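Local coordinates for probable fatty acyl-CoA transferase Rv3272 (PDB 5YX6) that binds fatty acyl-CoAs of varying chain length, palmitoyl-CoA most tightly, as a homodimeric family III CoA transferase probably involved in fatty acid metabolism, at the interface of chains A and B. Sequence-based numbering; all coordinates share one arbitrary frame. Chains: chain A/B, Uncharacterized protein Rv3272.

Contact 1: the interface of chains A and B. Residues chain A 185, 188, 200-203; chain B 367-370, 372.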
# COMPACT_ATOMS: atom_id res chain seq x y z
N ALA A 185 3.74 9.20 7.65
CA ALA A 185 3.20 10.27 8.47
C ALA A 185 4.10 10.62 9.65
O ALA A 185 4.22 11.78 10.02
CB ALA A 185 1.82 9.90 8.94
N ALA A 188 6.95 12.68 8.11
CA ALA A 188 6.49 14.05 7.86
C ALA A 188 6.50 14.84 9.16
O ALA A 188 6.98 15.98 9.20
CB ALA A 188 5.11 14.05 7.23
N ASP A 200 3.59 17.37 16.26
CA ASP A 200 2.22 17.14 15.84
C ASP A 200 1.55 15.88 16.40
O ASP A 200 2.21 15.02 16.98
CB ASP A 200 2.16 17.06 14.30
CG ASP A 200 0.94 17.75 13.72
OD1 ASP A 200 -0.05 17.96 14.46
OD2 ASP A 200 0.96 18.06 12.51
N VAL A 201 0.24 15.83 16.25
CA VAL A 201 -0.52 14.59 16.42
C VAL A 201 -0.94 14.03 15.06
O VAL A 201 -1.60 14.70 14.27
CB VAL A 201 -1.76 14.78 17.29
CG1 VAL A 201 -2.50 13.45 17.40
CG2 VAL A 201 -1.38 15.34 18.67
N VAL A 202 -0.57 12.78 14.83
CA VAL A 202 -0.77 12.14 13.55
C VAL A 202 -1.77 10.98 13.67
O VAL A 202 -1.72 10.21 14.63
CB VAL A 202 0.59 11.66 13.01
CG1 VAL A 202 0.43 10.61 11.96
CG2 VAL A 202 1.38 12.84 12.47
N GLN A 203 -2.69 10.87 12.71
CA GLN A 203 -3.70 9.81 12.75
C GLN A 203 -3.83 9.13 11.39
O GLN A 203 -3.92 9.79 10.35
CB GLN A 203 -5.05 10.35 13.21
CG GLN A 203 -5.07 10.80 14.66
CD GLN A 203 -6.40 11.39 15.11
OE1 GLN A 203 -6.66 12.58 14.90
NE2 GLN A 203 -7.24 10.57 15.74
N ALA B 367 -3.36 10.05 5.47
CA ALA B 367 -2.81 10.54 6.75
C ALA B 367 -3.37 11.90 7.16
O ALA B 367 -3.48 12.79 6.32
CB ALA B 367 -1.30 10.59 6.67
N ARG B 368 -3.72 12.05 8.44
CA ARG B 368 -4.24 13.32 8.98
C ARG B 368 -3.40 13.92 10.11
O ARG B 368 -2.78 13.21 10.90
CB ARG B 368 -5.68 13.16 9.46
CG ARG B 368 -6.52 12.30 8.55
CD ARG B 368 -7.87 12.95 8.38
NE ARG B 368 -8.88 12.40 9.27
CZ ARG B 368 -10.13 12.85 9.32
NH1 ARG B 368 -10.48 13.88 8.55
NH2 ARG B 368 -11.01 12.29 10.13
N TYR B 369 -3.42 15.25 10.22
CA TYR B 369 -2.54 15.96 11.13
C TYR B 369 -3.32 17.02 11.89
O TYR B 369 -4.27 17.60 11.35
CB TYR B 369 -1.38 16.62 10.35
CG TYR B 369 -0.57 15.69 9.45
CD1 TYR B 369 -1.02 15.36 8.18
CD2 TYR B 369 0.65 15.16 9.87
CE1 TYR B 369 -0.30 14.52 7.35
CE2 TYR B 369 1.39 14.31 9.05
CZ TYR B 369 0.91 14.00 7.79
OH TYR B 369 1.64 13.15 6.96
N ALA B 370 -2.96 17.25 13.15
CA ALA B 370 -3.67 18.22 13.97
C ALA B 370 -3.20 19.66 13.72
O ALA B 370 -4.02 20.59 13.72
CB ALA B 370 -3.52 17.87 15.44
N PHE B 372 -2.01 21.14 11.04
CA PHE B 372 -2.28 21.72 9.73
C PHE B 372 -3.19 20.77 8.96
O PHE B 372 -3.29 19.59 9.29
CB PHE B 372 -0.98 21.97 8.96
CG PHE B 372 -0.30 20.71 8.50
CD1 PHE B 372 0.53 20.00 9.35
CD2 PHE B 372 -0.50 20.23 7.21
CE1 PHE B 372 1.14 18.83 8.94
CE2 PHE B 372 0.10 19.05 6.78
CZ PHE B 372 0.93 18.35 7.64
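Strand 201-205 of chain A runs antiparallel to the short strand 368-369 of chain B, A:Val202 opposite B:Tyr369 and A:Gln203 opposite B:Arg368, while the tyrosine side chain reaches past the strand to helix 173-196 of chain A. A:Gln203 and B:Arg368 exchange a reciprocal pair of main-chain hydrogen bonds, each N giving to the other residue's O at 3.0 Å. Two residues along, the amide N of B:Ala370 gives to the carbonyl O of A:Val201 at 3.1 Å.

At that end A:Asp200 turns its carboxylate toward chain B. Its OD1 takes the N-H of A:Val201 in its own chain at 2.8 Å, on the anti side and 30° out of the carboxylate plane, which helps fix the group; a weak bond from B:Ala370 N reaches the same oxygen. The other oxygen, OD2, lies 3.5 Å from CB of B:Tyr369 and also near CD1 and CE1 of B:Phe372.

B:Tyr369 carries much of the side-chain packing. With CG anti to its own carbonyl carbon (chi1 -53°), the ring heads for the chain A helix, lying alongside A:Val202. CG2 of that valine meets the CD2-CE2 rim, 3.6 Å from CD2, from the side opposite B:Phe372, whose CZ sits over the other face, toward the rim. The phenol OH at the tip fits against small residues one helical turn apart, 3.6 Å from CB of A:Ala188 and near CA of A:Ala185. The methyl of A:Ala185 also touches that of B:Ala367, and A:Val201 CB packs loosely on B:Ala370 CB.

The two strands form a short intermolecular antiparallel ladder packed beside helix 173-196, and such main-chain pairing between subunits suggests a structural role in the homodimer. That helix also bears the presumed nucleophile, and the centre of contact 1 lies about 17 Å from A:Asp175.

Contact 2: the interface of chains A and B. Residues chain A 54, 56, 59, 62; chain B 220, 223-224.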
# COMPACT_ATOMS: atom_id res chain seq x y z
N SER A 54 4.11 -21.05 12.80
CA SER A 54 3.91 -21.97 11.68
C SER A 54 4.97 -23.09 11.70
O SER A 54 6.13 -22.85 12.03
CB SER A 54 3.95 -21.23 10.34
OG SER A 54 2.66 -20.80 9.93
N LEU A 56 7.77 -25.69 10.85
CA LEU A 56 8.94 -25.92 10.00
C LEU A 56 9.50 -27.31 10.28
O LEU A 56 10.12 -27.50 11.33
CB LEU A 56 10.03 -24.88 10.26
CG LEU A 56 9.80 -23.41 9.90
CD1 LEU A 56 11.03 -22.59 10.28
CD2 LEU A 56 9.50 -23.28 8.43
N ARG A 59 12.53 -28.34 12.71
CA ARG A 59 13.03 -27.13 13.35
C ARG A 59 11.97 -26.50 14.25
O ARG A 59 10.78 -26.77 14.09
CB ARG A 59 13.48 -26.12 12.28
CG ARG A 59 14.65 -26.60 11.44
CD ARG A 59 14.65 -25.96 10.06
NE ARG A 59 14.80 -24.51 10.14
CZ ARG A 59 14.85 -23.72 9.08
NH1 ARG A 59 14.99 -22.41 9.24
NH2 ARG A 59 14.77 -24.23 7.86
N LEU A 62 8.04 -21.24 13.42
CA LEU A 62 8.35 -19.88 13.01
C LEU A 62 7.21 -18.90 13.31
O LEU A 62 6.11 -19.04 12.77
CB LEU A 62 8.71 -19.85 11.52
CG LEU A 62 8.80 -18.52 10.77
CD1 LEU A 62 9.63 -17.48 11.53
CD2 LEU A 62 9.38 -18.76 9.38
N MET B 220 6.69 -18.25 3.50
CA MET B 220 6.52 -19.68 3.72
C MET B 220 7.32 -20.52 2.73
O MET B 220 7.78 -21.62 3.06
CB MET B 220 5.04 -20.04 3.65
CG MET B 220 4.24 -19.51 4.83
SD MET B 220 4.93 -20.02 6.43
CE MET B 220 5.73 -18.51 6.98
N ASN B 223 11.30 -20.60 3.47
CA ASN B 223 11.74 -21.34 4.65
C ASN B 223 11.29 -22.81 4.71
O ASN B 223 12.08 -23.69 5.02
CB ASN B 223 11.27 -20.61 5.92
CG ASN B 223 11.91 -19.24 6.10
OD1 ASN B 223 13.06 -19.13 6.55
ND2 ASN B 223 11.17 -18.19 5.76
N ARG B 224 10.01 -23.07 4.42
CA ARG B 224 9.46 -24.42 4.55
C ARG B 224 9.60 -25.15 3.23
O ARG B 224 10.67 -25.12 2.63
CB ARG B 224 7.99 -24.39 5.00
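A:Leu56 and A:Leu62, projecting from the neighbouring strands 54-56 and 59-62, meet B:Asn223 at the end of helix 215-223 of chain B and B:Arg224 just beyond it. A:Leu56 splits its two methyls between different neighbours. Its CG is anti to the carbonyl carbon (chi1 -66°), and from there CD2 points across the interface to B:Arg224, 3.9 Å from CB, with CB of B:Asn223 at 4.1 Å. CD1 turns instead to its own chain and lies against one face of the A:Arg59 guanidinium, offset toward the rim, 3.9 Å above the plane.

The methyl may help to hold the guanidinium beside the helix end. The A:Arg59 chain bends at chi3 (62°), bringing NH2 toward the main-chain carbonyl O of B:Asn223, but the approach stays too long for a hydrogen bond. A favourable electrostatic pull between this group and the C-terminal end of the helix is possible, no more.

A:Leu62 meets B:Asn223 at about a right angle. The leucine has CG anti to its backbone N (chi1 167°), and its CD2 sits over the face of the asparagine carboxamide, 4.1 Å from ND2 and hardly farther from CG. The contact is a methyl against a polar group, with no bond made between them.

On the other flank B:Met220, nearly a helical turn earlier, curls its thioether toward A:Ser54. SD lies 4.2 Å from CB of the serine, and the terminal methyl CE swings toward A:Leu62, 4.4 Å from its CD2. No polar bond crosses this patch, and its carbon contacts are fairly loose. The side chain of B:Arg224 is modelled incompletely, so anything its guanidinium does cannot be judged.

The hairpin-like pair of strands in chain A thus leans over the end of a chain B helix near the periphery of the dimer, with the patch centre about 20 Å from A:Asp175.

Contact 1 and contact 2 are centred about 39 Å apart and share no residue. Strand 201-205 and helix 215-223 lie close together in sequence, however, and by the two-fold symmetry the 201-223 stretch of each chain takes part in both kinds of contact. Contact 1 is ordered by main-chain pairing, while contact 2 adds lighter apolar packing. The two-fold axis repeats each with the chains exchanged. Chain A thus meets chain B at well-separated points, as expected of the interlocked homodimers of family III CoA transferases.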